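Local coordinates for N-acetyltransferase (Staphylococcus aureus subsp. aureus, PDB 4M85), which probably transfers an acetyl group from acetyl-coenzyme A to an acceptor substrate, as a member of the GNAT family of acetyltransferases, at residues M22-M27 and G101-V106; W147-D152 and K160-V165; E11-I16 and S47-T52; K33-D38 and P94-Q99. One frame throughout, in Å; residues are numbered along the deposited sequence.

Contact 1: residues M22-M27 and G101-V106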
# COMPACT_ATOMS: atom_id res chain seq x y z
N MET A 22 -4.33 2.61 -8.83
CA MET A 22 -3.35 2.30 -9.89
C MET A 22 -2.64 0.99 -9.60
O MET A 22 -2.43 0.16 -10.49
CB MET A 22 -2.32 3.42 -10.03
CG MET A 22 -2.73 4.52 -11.00
SD MET A 22 -1.84 6.04 -10.68
CE MET A 22 -0.16 5.46 -10.31
N VAL A 23 -2.27 0.78 -8.34
CA VAL A 23 -1.61 -0.46 -7.97
C VAL A 23 -2.56 -1.65 -8.20
O VAL A 23 -2.14 -2.67 -8.76
CB VAL A 23 -1.12 -0.43 -6.51
CG1 VAL A 23 -0.61 -1.80 -6.09
CG2 VAL A 23 -0.01 0.60 -6.36
N TRP A 24 -3.80 -1.52 -7.76
CA TRP A 24 -4.76 -2.63 -7.90
C TRP A 24 -5.08 -2.92 -9.37
O TRP A 24 -5.38 -4.06 -9.72
CB TRP A 24 -6.07 -2.34 -7.15
CG TRP A 24 -5.97 -2.36 -5.64
CD1 TRP A 24 -4.83 -2.48 -4.87
CD2 TRP A 24 -7.06 -2.22 -4.71
NE1 TRP A 24 -5.15 -2.45 -3.53
CE2 TRP A 24 -6.51 -2.28 -3.41
CE3 TRP A 24 -8.45 -2.05 -4.86
CZ2 TRP A 24 -7.30 -2.18 -2.26
CZ3 TRP A 24 -9.23 -1.98 -3.72
CH2 TRP A 24 -8.65 -2.03 -2.43
N ASP A 25 -5.01 -1.89 -10.21
CA ASP A 25 -5.24 -2.03 -11.66
C ASP A 25 -4.09 -2.79 -12.32
O ASP A 25 -4.33 -3.67 -13.16
CB ASP A 25 -5.46 -0.66 -12.32
CG ASP A 25 -5.73 -0.75 -13.83
OD1 ASP A 25 -6.84 -1.16 -14.24
OD2 ASP A 25 -4.82 -0.41 -14.62
N ASP A 26 -2.85 -2.45 -11.94
CA ASP A 26 -1.68 -3.23 -12.35
C ASP A 26 -1.88 -4.69 -11.99
O ASP A 26 -1.82 -5.55 -12.87
CB ASP A 26 -0.40 -2.72 -11.67
CG ASP A 26 0.07 -1.39 -12.21
OD1 ASP A 26 -0.41 -0.98 -13.29
OD2 ASP A 26 0.93 -0.74 -11.55
N MET A 27 -2.13 -4.95 -10.71
CA MET A 27 -2.45 -6.29 -10.20
C MET A 27 -3.64 -7.01 -10.88
O MET A 27 -3.86 -8.18 -10.63
CB MET A 27 -2.75 -6.23 -8.70
CG MET A 27 -1.56 -5.90 -7.83
SD MET A 27 -2.05 -5.73 -6.11
CE MET A 27 -2.27 -7.46 -5.69
N GLY A 101 -16.87 -9.34 -2.46
CA GLY A 101 -16.15 -9.64 -1.24
C GLY A 101 -15.02 -8.62 -1.07
O GLY A 101 -14.95 -7.62 -1.78
N THR A 102 -14.14 -8.89 -0.13
CA THR A 102 -13.10 -7.94 0.19
C THR A 102 -12.01 -8.04 -0.91
O THR A 102 -11.80 -9.10 -1.51
CB THR A 102 -12.57 -8.12 1.63
OG1 THR A 102 -11.72 -9.27 1.72
CG2 THR A 102 -13.72 -8.25 2.63
N PRO A 103 -11.35 -6.91 -1.21
CA PRO A 103 -10.46 -6.80 -2.37
C PRO A 103 -9.16 -7.60 -2.30
O PRO A 103 -8.62 -7.95 -3.34
CB PRO A 103 -10.13 -5.30 -2.45
CG PRO A 103 -10.76 -4.65 -1.29
CD PRO A 103 -11.53 -5.64 -0.48
N LEU A 104 -8.68 -7.91 -1.09
CA LEU A 104 -7.38 -8.57 -0.92
C LEU A 104 -7.40 -9.66 0.16
O LEU A 104 -6.79 -9.49 1.20
CB LEU A 104 -6.32 -7.49 -0.63
CG LEU A 104 -5.83 -6.58 -1.77
CD1 LEU A 104 -5.18 -5.32 -1.21
CD2 LEU A 104 -4.84 -7.28 -2.70
N PRO A 105 -8.14 -10.78 -0.06
CA PRO A 105 -8.28 -11.88 0.91
C PRO A 105 -7.00 -12.63 1.27
O PRO A 105 -6.91 -13.16 2.38
CB PRO A 105 -9.23 -12.86 0.21
CG PRO A 105 -9.14 -12.52 -1.25
CD PRO A 105 -8.96 -11.03 -1.27
N VAL A 106 -6.04 -12.69 0.35
CA VAL A 106 -4.81 -13.45 0.57
C VAL A 106 -3.95 -12.76 1.64
O VAL A 106 -3.84 -11.52 1.67
CB VAL A 106 -4.02 -13.65 -0.74
CG1 VAL A 106 -2.76 -14.49 -0.51
CG2 VAL A 106 -4.90 -14.33 -1.80

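Contact 2: residues W147-D152 and K160-V165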
# COMPACT_ATOMS: atom_id res chain seq x y z
N TRP A 147 10.69 -5.52 9.40
CA TRP A 147 9.88 -5.04 8.31
C TRP A 147 9.92 -6.02 7.16
O TRP A 147 10.94 -6.69 6.91
CB TRP A 147 10.35 -3.66 7.86
CG TRP A 147 10.33 -2.62 8.94
CD1 TRP A 147 11.32 -2.37 9.82
CD2 TRP A 147 9.30 -1.67 9.21
NE1 TRP A 147 10.98 -1.35 10.65
CE2 TRP A 147 9.74 -0.89 10.29
CE3 TRP A 147 8.05 -1.40 8.65
CZ2 TRP A 147 8.98 0.13 10.84
CZ3 TRP A 147 7.30 -0.39 9.19
CH2 TRP A 147 7.76 0.36 10.29
N SER A 148 8.80 -6.16 6.48
CA SER A 148 8.76 -6.99 5.28
C SER A 148 8.05 -6.31 4.11
O SER A 148 7.29 -5.36 4.28
CB SER A 148 8.09 -8.34 5.57
OG SER A 148 6.70 -8.20 5.77
N LEU A 149 8.33 -6.81 2.90
CA LEU A 149 7.63 -6.38 1.71
C LEU A 149 7.71 -7.43 0.63
O LEU A 149 8.50 -8.38 0.72
CB LEU A 149 8.12 -5.02 1.20
CG LEU A 149 9.54 -4.82 0.71
CD1 LEU A 149 9.76 -5.47 -0.66
CD2 LEU A 149 9.86 -3.32 0.64
N ASN A 150 6.86 -7.26 -0.38
CA ASN A 150 6.77 -8.16 -1.50
C ASN A 150 7.05 -7.46 -2.83
O ASN A 150 6.32 -6.58 -3.23
CB ASN A 150 5.39 -8.79 -1.51
CG ASN A 150 5.21 -9.81 -0.41
OD1 ASN A 150 6.10 -10.63 -0.16
ND2 ASN A 150 4.04 -9.80 0.23
N CYS A 151 8.13 -7.85 -3.50
CA CYS A 151 8.61 -7.15 -4.70
C CYS A 151 8.35 -7.99 -5.93
O CYS A 151 8.88 -9.10 -6.05
CB CYS A 151 10.12 -6.90 -4.57
SG CYS A 151 10.89 -5.98 -5.93
N ASP A 152 7.58 -7.46 -6.86
CA ASP A 152 7.40 -8.09 -8.17
C ASP A 152 8.75 -8.60 -8.72
O ASP A 152 9.69 -7.84 -8.88
CB ASP A 152 6.77 -7.09 -9.15
CG ASP A 152 6.68 -7.62 -10.61
OD1 ASP A 152 6.71 -8.85 -10.85
OD2 ASP A 152 6.59 -6.78 -11.53
N LYS A 160 16.74 -3.86 -6.46
CA LYS A 160 18.04 -3.25 -6.16
C LYS A 160 17.87 -2.19 -5.09
O LYS A 160 18.62 -2.14 -4.14
CB LYS A 160 18.63 -2.57 -7.37
CG LYS A 160 18.99 -3.47 -8.52
CD LYS A 160 19.45 -2.63 -9.69
CE LYS A 160 20.05 -3.49 -10.77
NZ LYS A 160 20.34 -2.67 -11.98
N LEU A 161 16.90 -1.30 -5.29
CA LEU A 161 16.55 -0.29 -4.28
C LEU A 161 16.34 -0.93 -2.91
O LEU A 161 16.90 -0.47 -1.90
CB LEU A 161 15.33 0.54 -4.71
CG LEU A 161 14.63 1.48 -3.70
CD1 LEU A 161 15.62 2.39 -2.96
CD2 LEU A 161 13.56 2.31 -4.38
N TYR A 162 15.58 -2.03 -2.85
CA TYR A 162 15.31 -2.67 -1.56
C TYR A 162 16.55 -3.29 -0.93
O TYR A 162 16.79 -3.11 0.29
CB TYR A 162 14.18 -3.70 -1.66
CG TYR A 162 12.90 -3.11 -2.19
CD1 TYR A 162 12.51 -1.83 -1.85
CD2 TYR A 162 12.07 -3.85 -3.04
CE1 TYR A 162 11.36 -1.27 -2.34
CE2 TYR A 162 10.89 -3.30 -3.55
CZ TYR A 162 10.55 -2.01 -3.19
OH TYR A 162 9.41 -1.43 -3.66
N LYS A 163 17.33 -4.02 -1.73
CA LYS A 163 18.59 -4.60 -1.24
C LYS A 163 19.58 -3.52 -0.81
O LYS A 163 20.35 -3.75 0.10
CB LYS A 163 19.25 -5.52 -2.28
CG LYS A 163 18.56 -6.87 -2.48
CD LYS A 163 18.67 -7.72 -1.24
CE LYS A 163 17.97 -9.06 -1.38
NZ LYS A 163 18.86 -10.09 -1.92
N LYS A 164 19.55 -2.36 -1.45
CA LYS A 164 20.46 -1.27 -1.10
C LYS A 164 20.17 -0.71 0.29
O LYS A 164 21.11 -0.36 1.01
CB LYS A 164 20.41 -0.16 -2.14
CG LYS A 164 21.61 0.78 -2.11
CD LYS A 164 21.51 1.89 -3.15
CE LYS A 164 22.55 2.99 -2.89
NZ LYS A 164 22.77 3.83 -4.10
N VAL A 165 18.90 -0.61 0.69
CA VAL A 165 18.59 -0.16 2.06
C VAL A 165 18.61 -1.31 3.06
O VAL A 165 18.31 -1.11 4.22
CB VAL A 165 17.24 0.59 2.19
CG1 VAL A 165 17.16 1.71 1.17
CG2 VAL A 165 16.05 -0.35 2.03

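Contact 3: residues E11-I16 and S47-T52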
# COMPACT_ATOMS: atom_id res chain seq x y z
N GLU A 11 -8.07 14.00 4.88
CA GLU A 11 -8.18 14.76 3.62
C GLU A 11 -7.20 14.33 2.53
O GLU A 11 -7.35 14.73 1.36
CB GLU A 11 -8.05 16.27 3.87
CG GLU A 11 -7.14 16.66 5.03
CD GLU A 11 -7.82 16.48 6.39
OE1 GLU A 11 -9.01 16.87 6.51
OE2 GLU A 11 -7.19 15.93 7.31
N ASP A 12 -6.20 13.53 2.89
CA ASP A 12 -5.31 12.97 1.88
C ASP A 12 -5.96 11.81 1.11
O ASP A 12 -5.44 11.38 0.09
CB ASP A 12 -4.02 12.45 2.51
CG ASP A 12 -3.20 13.55 3.15
OD1 ASP A 12 -3.15 14.70 2.60
OD2 ASP A 12 -2.58 13.25 4.19
N ARG A 13 -7.09 11.33 1.58
CA ARG A 13 -7.63 10.06 1.09
C ARG A 13 -7.96 10.01 -0.40
O ARG A 13 -7.96 8.95 -1.02
CB ARG A 13 -8.83 9.63 1.92
CG ARG A 13 -10.09 10.47 1.77
CD ARG A 13 -11.09 9.94 2.80
NE ARG A 13 -12.39 10.59 2.72
CZ ARG A 13 -12.68 11.78 3.24
NH1 ARG A 13 -11.76 12.51 3.86
NH2 ARG A 13 -13.91 12.26 3.11
N PHE A 14 -8.27 11.15 -0.99
CA PHE A 14 -8.65 11.16 -2.40
C PHE A 14 -7.43 10.88 -3.31
O PHE A 14 -7.54 10.09 -4.27
CB PHE A 14 -9.41 12.45 -2.71
CG PHE A 14 -10.60 12.62 -1.81
CD1 PHE A 14 -11.78 11.95 -2.08
CD2 PHE A 14 -10.51 13.36 -0.65
CE1 PHE A 14 -12.85 12.03 -1.21
CE2 PHE A 14 -11.58 13.45 0.23
CZ PHE A 14 -12.75 12.79 -0.05
N ASP A 15 -6.29 11.46 -2.98
CA ASP A 15 -5.03 11.20 -3.71
C ASP A 15 -4.49 9.80 -3.41
O ASP A 15 -4.06 9.08 -4.31
CB ASP A 15 -3.99 12.28 -3.39
CG ASP A 15 -4.25 13.60 -4.14
OD1 ASP A 15 -4.63 13.57 -5.33
OD2 ASP A 15 -4.04 14.69 -3.55
N ILE A 16 -4.55 9.41 -2.15
CA ILE A 16 -4.19 8.05 -1.75
C ILE A 16 -5.02 7.02 -2.56
O ILE A 16 -4.47 6.05 -3.10
CB ILE A 16 -4.34 7.86 -0.23
CG1 ILE A 16 -3.27 8.67 0.52
CG2 ILE A 16 -4.29 6.39 0.14
CD1 ILE A 16 -3.36 8.66 2.03
N SER A 47 -12.32 3.46 2.70
CA SER A 47 -11.43 2.50 3.37
C SER A 47 -10.34 3.20 4.19
O SER A 47 -9.79 2.60 5.12
CB SER A 47 -10.80 1.52 2.39
OG SER A 47 -9.68 2.04 1.67
N CYS A 48 -10.03 4.45 3.83
CA CYS A 48 -8.95 5.23 4.45
C CYS A 48 -9.38 5.88 5.76
O CYS A 48 -8.51 6.16 6.57
CB CYS A 48 -8.43 6.34 3.50
SG CYS A 48 -7.57 5.77 2.01
N VAL A 49 -10.68 6.14 5.96
CA VAL A 49 -11.17 6.90 7.12
C VAL A 49 -12.29 6.22 7.92
O VAL A 49 -12.33 6.38 9.12
CB VAL A 49 -11.62 8.36 6.76
CG1 VAL A 49 -10.43 9.22 6.38
CG2 VAL A 49 -12.66 8.41 5.66
N ASP A 50 -13.15 5.41 7.29
CA ASP A 50 -14.39 4.97 7.93
C ASP A 50 -14.26 3.70 8.77
O ASP A 50 -15.15 3.37 9.57
CB ASP A 50 -15.50 4.82 6.87
CG ASP A 50 -15.89 6.17 6.27
OD1 ASP A 50 -15.63 7.19 6.93
OD2 ASP A 50 -16.46 6.23 5.16
N ALA A 51 -13.14 2.99 8.60
CA ALA A 51 -12.86 1.78 9.35
C ALA A 51 -11.37 1.53 9.18
O ALA A 51 -10.75 2.11 8.29
CB ALA A 51 -13.66 0.62 8.79
N THR A 52 -10.80 0.64 9.98
CA THR A 52 -9.37 0.38 9.92
C THR A 52 -9.05 -0.75 8.97
O THR A 52 -8.70 -1.87 9.39
CB THR A 52 -8.78 0.17 11.32
OG1 THR A 52 -9.24 1.23 12.15
CG2 THR A 52 -7.25 0.22 11.31

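Contact 4: residues K33-D38 and P94-Q99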
# COMPACT_ATOMS: atom_id res chain seq x y z
N LYS A 33 -11.09 -4.81 -12.55
CA LYS A 33 -11.37 -5.11 -13.96
C LYS A 33 -12.83 -4.98 -14.35
O LYS A 33 -13.11 -4.52 -15.45
CB LYS A 33 -10.85 -6.51 -14.33
CG LYS A 33 -9.54 -6.52 -15.10
CD LYS A 33 -8.50 -5.56 -14.54
CE LYS A 33 -7.23 -5.58 -15.37
NZ LYS A 33 -6.40 -4.37 -15.11
N HIS A 34 -13.75 -5.34 -13.45
CA HIS A 34 -15.17 -5.43 -13.80
C HIS A 34 -16.07 -4.40 -13.16
O HIS A 34 -17.26 -4.38 -13.46
CB HIS A 34 -15.69 -6.83 -13.50
CG HIS A 34 -15.07 -7.88 -14.37
ND1 HIS A 34 -14.06 -8.70 -13.93
CD2 HIS A 34 -15.28 -8.19 -15.67
CE1 HIS A 34 -13.69 -9.50 -14.92
NE2 HIS A 34 -14.42 -9.21 -15.98
N LEU A 35 -15.53 -3.53 -12.31
CA LEU A 35 -16.37 -2.50 -11.68
C LEU A 35 -15.97 -1.10 -12.10
O LEU A 35 -14.82 -0.87 -12.48
CB LEU A 35 -16.33 -2.60 -10.16
CG LEU A 35 -16.88 -3.90 -9.57
CD1 LEU A 35 -16.46 -4.01 -8.12
CD2 LEU A 35 -18.39 -3.95 -9.72
N PRO A 36 -16.92 -0.16 -12.05
CA PRO A 36 -16.62 1.21 -12.50
C PRO A 36 -15.60 1.84 -11.56
O PRO A 36 -15.70 1.68 -10.35
CB PRO A 36 -17.96 1.94 -12.39
CG PRO A 36 -19.00 0.89 -12.18
CD PRO A 36 -18.30 -0.28 -11.55
N LYS A 37 -14.63 2.54 -12.14
CA LYS A 37 -13.56 3.24 -11.41
C LYS A 37 -14.10 4.19 -10.38
O LYS A 37 -13.50 4.38 -9.33
CB LYS A 37 -12.68 4.07 -12.37
CG LYS A 37 -12.17 3.32 -13.60
CD LYS A 37 -10.83 3.84 -14.12
CE LYS A 37 -10.00 2.77 -14.85
NZ LYS A 37 -10.78 1.91 -15.77
N ASP A 38 -15.23 4.81 -10.71
CA ASP A 38 -15.86 5.78 -9.84
C ASP A 38 -16.20 5.13 -8.53
O ASP A 38 -15.99 5.71 -7.46
CB ASP A 38 -17.15 6.29 -10.48
CG ASP A 38 -17.67 7.55 -9.81
OD1 ASP A 38 -18.90 7.69 -9.71
OD2 ASP A 38 -16.85 8.39 -9.39
N PRO A 94 -22.04 0.40 -2.28
CA PRO A 94 -23.10 -0.15 -3.11
C PRO A 94 -23.01 -1.67 -3.23
O PRO A 94 -21.92 -2.26 -3.13
CB PRO A 94 -22.91 0.53 -4.46
CG PRO A 94 -21.51 1.04 -4.45
CD PRO A 94 -21.20 1.35 -3.02
N GLU A 95 -24.17 -2.28 -3.43
CA GLU A 95 -24.29 -3.72 -3.42
C GLU A 95 -23.45 -4.34 -4.54
O GLU A 95 -22.96 -5.47 -4.44
CB GLU A 95 -25.77 -4.11 -3.57
CG GLU A 95 -26.11 -5.47 -2.99
CD GLU A 95 -25.88 -5.55 -1.49
OE1 GLU A 95 -25.90 -4.50 -0.81
OE2 GLU A 95 -25.68 -6.68 -0.99
N GLU A 96 -23.27 -3.58 -5.60
CA GLU A 96 -22.56 -4.06 -6.76
C GLU A 96 -21.08 -4.32 -6.48
O GLU A 96 -20.50 -5.25 -7.04
CB GLU A 96 -22.72 -3.04 -7.89
CG GLU A 96 -22.15 -3.49 -9.21
CD GLU A 96 -22.46 -2.50 -10.32
OE1 GLU A 96 -23.23 -1.55 -10.07
OE2 GLU A 96 -21.93 -2.69 -11.44
N ILE A 97 -20.46 -3.51 -5.63
CA ILE A 97 -19.09 -3.81 -5.23
C ILE A 97 -19.05 -4.81 -4.07
O ILE A 97 -18.14 -5.63 -4.01
CB ILE A 97 -18.26 -2.55 -4.91
CG1 ILE A 97 -16.78 -2.91 -4.74
CG2 ILE A 97 -18.80 -1.83 -3.69
CD1 ILE A 97 -15.86 -1.76 -5.03
N LYS A 98 -20.04 -4.75 -3.17
CA LYS A 98 -20.08 -5.66 -2.03
C LYS A 98 -20.16 -7.11 -2.47
O LYS A 98 -19.68 -7.99 -1.75
CB LYS A 98 -21.27 -5.35 -1.11
CG LYS A 98 -21.12 -4.03 -0.35
CD LYS A 98 -22.33 -3.72 0.52
CE LYS A 98 -22.20 -4.25 1.93
NZ LYS A 98 -21.27 -3.44 2.78
N GLN A 99 -20.73 -7.37 -3.64
CA GLN A 99 -20.82 -8.75 -4.15
C GLN A 99 -19.44 -9.38 -4.40
O GLN A 99 -19.29 -10.61 -4.35
CB GLN A 99 -21.71 -8.83 -5.40
CG GLN A 99 -21.11 -8.19 -6.65
CD GLN A 99 -22.15 -7.63 -7.63
OE1 GLN A 99 -23.35 -7.62 -7.35
NE2 GLN A 99 -21.68 -7.15 -8.78

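Contact 1: residues M22-M27 and G101-V106
W24, near the C-terminal end of helix 13-26, and P103, in the irregular chain between helix 95-98 and strand 114-121, are the closest backbone points here, with their CA atoms 9.0 Å apart. That gap is filled by side chains. The W24 indole leans out from the helix, its CG anti to the carbonyl carbon (chi1 -70°), and its six-membered ring reaches the proline: W24 CH2 lies 3.6 Å from P103 CG, with P103 CB equally near. Around the same ring system, the pyrrole side meets the leucine, W24 NE1 standing 3.7 Å from L104 CD1. Both neighbours come in at a slant to the indole plane. The other leucine branch serves M27, whose chain bends at chi3 so that CE stops 3.9 Å from L104 CD2, the two side chains running nearly perpendicular. E85 OE2 takes hydrogen bonds from T102 OG1 and L104 N, tying down the loop, while V32 and L31 of helix 30-34 pack against W24 and P103. The contact is made by van der Waals packing, with the indole NE1 the one polar atom in it, so its hold rests on shape and burial: one forked leucine bridges an aromatic and a thioether, and the proline ring adds a rigid surface.

Contact 2: residues W147-D152 and K160-V165
Y162 carries this contact from the helix side, its ring meeting L149 and C151 of strand 147-152. From K160 onward the helix is in its last turn, and L161 turns to T132 of helix 130-140. At Y162 the chain sends its ring toward the strand, chi1 -57° placing CG beside the backbone N. L149 covers one ring face: its CD2 sits almost over the centre, 3.9 Å from the Y162 centroid and 10° off the normal, a CH-pi contact. The second methyl, L149 CD1, rests 3.7 Å from Y162 CD2, so both leucine branches lie against the tyrosine. C151 comes instead at the rim, its SG 3.6 Å from Y162 CE2 and close to the ring plane, a sulfur-aromatic contact made from the edge. This is the sheet-helix layer of the GNAT fold: strand 147-152 runs parallel to strand 114-121 and antiparallel to strand 178-184, and helix 156-164 covers a face of the sheet. I119, L183 and L135 also touch Y162, the first two from those neighbouring strands and the third from helix 130-140. Beyond the tyrosine, the K163 side chain, bent at chi2, hydrogen-bonds through NZ to S169 OG at the start of strand 168-175. K164 N closes a regular helical bond to K160 O at 2.9 Å. V165 N still donates to L161 O at 3.3 Å, although V165 itself has left the helix.

Contact 3: residues E11-I16 and S47-T52
R13 is the side chain to follow, since it runs from the start of helix 13-26 across the end of helix 37-49 and touches both C48 and V49. Its CB begins the contact, 3.7 Å from C48 CB, where the two backbones are nearest. CG, wedged between the backbone N and the carbonyl carbon (chi1 69°), turns over the rim of the neighbouring F14 ring. From there to NE the chain is extended. CD settles between the two valine branches, 3.6 Å from V49 CG2 and 3.7 Å from V49 CG1, the arginine and valine side chains lying nearly perpendicular. NE follows at 3.7 Å from V49 CG2, and the same methyl stands over one face of the guanidinium. F14 CZ lies above the opposite face, 3.3 Å from the plane, leaving the group sandwiched between a valine methyl and a phenyl ring. At the tip, NH1 bonds to the carbonyl oxygen of P10, just upstream. One helical turn on from R13, I16 CG2 meets C48 SG at 3.8 Å and carries the contact inward, where I60 and V62 of strand 60-65 pack on the isoleucine. Across this contact arginine offers its aliphatic chain and a guanidinium face, joining two helices of the GNAT domain: its CB and CD pack against cysteine and valine, while the P10 carbonyl, the V49 methyl on one face and the F14 ring on the other limit how its charged end can swing.

Contact 4: residues K33-D38 and P94-Q99
L35 and the pair E96 and I97 are brought together by three torsions: CG of L35 sits anti to its carbonyl carbon (chi1 -63°), while CG of E96 (chi1 -174°) and CG1 of I97 (chi1 -170°) stand anti to the backbone N. The place is the outer helical layer of the GNAT fold, where the joint between helices 30-34 and 37-49 meets the short helix 95-98, part of the long connection between strands 68-77 and 114-121. L35 is the first residue to leave the helical path after helix 30-34, and P36 follows at the N-cap of helix 37-49; P94 takes the equivalent position ahead of helix 95-98. Seated at this break, L35 divides its two methyls between the partners. CD1 goes to the isoleucine, 3.6 Å from I97 CG1, the two side chains meeting nearly at right angles, and I97 CD1 lies only slightly farther off. CD2 turns to the glutamate, whose stretched chain passes alongside in the opposite sense: L35 CD2 is 3.8 Å from E96 CG and 3.7 Å from the backbone oxygen E96 O. Hydrophobic cover therefore includes the methylene part of an acidic residue that is otherwise exposed. M39 of helix 37-49 touches both E96 and I97, and V40 and Y100 pack against L35, so the leucine and isoleucine are buried while the proline and glutamate form the outer border. At that border the approach is loose: E96 OE2 comes no nearer than 4.4 Å to P36 CD.

Contacts 1 and 4 are neighbours, their centres 12 Å apart, with contact 4 nested in the chain loop that contact 1 closes; a salt bridge from D25 OD1 to K33 NZ, 3.4 Å long, joins them directly. Contact 3 shares helix 13-26 with contact 1 and helix 37-49 with contact 4, and its segments alternate with theirs along the chain; its centre is 16 Å from that of contact 1. Contact 2 belongs to the later part of the domain, its centre 32 Å from that of contact 4, on the opposite side of the chain's centre. In GNAT enzymes acetyl-coenzyme A typically binds between strands corresponding to 114-121 and 147-152, so contact 2, which includes one of these two strands, probably backs the cofactor-binding region.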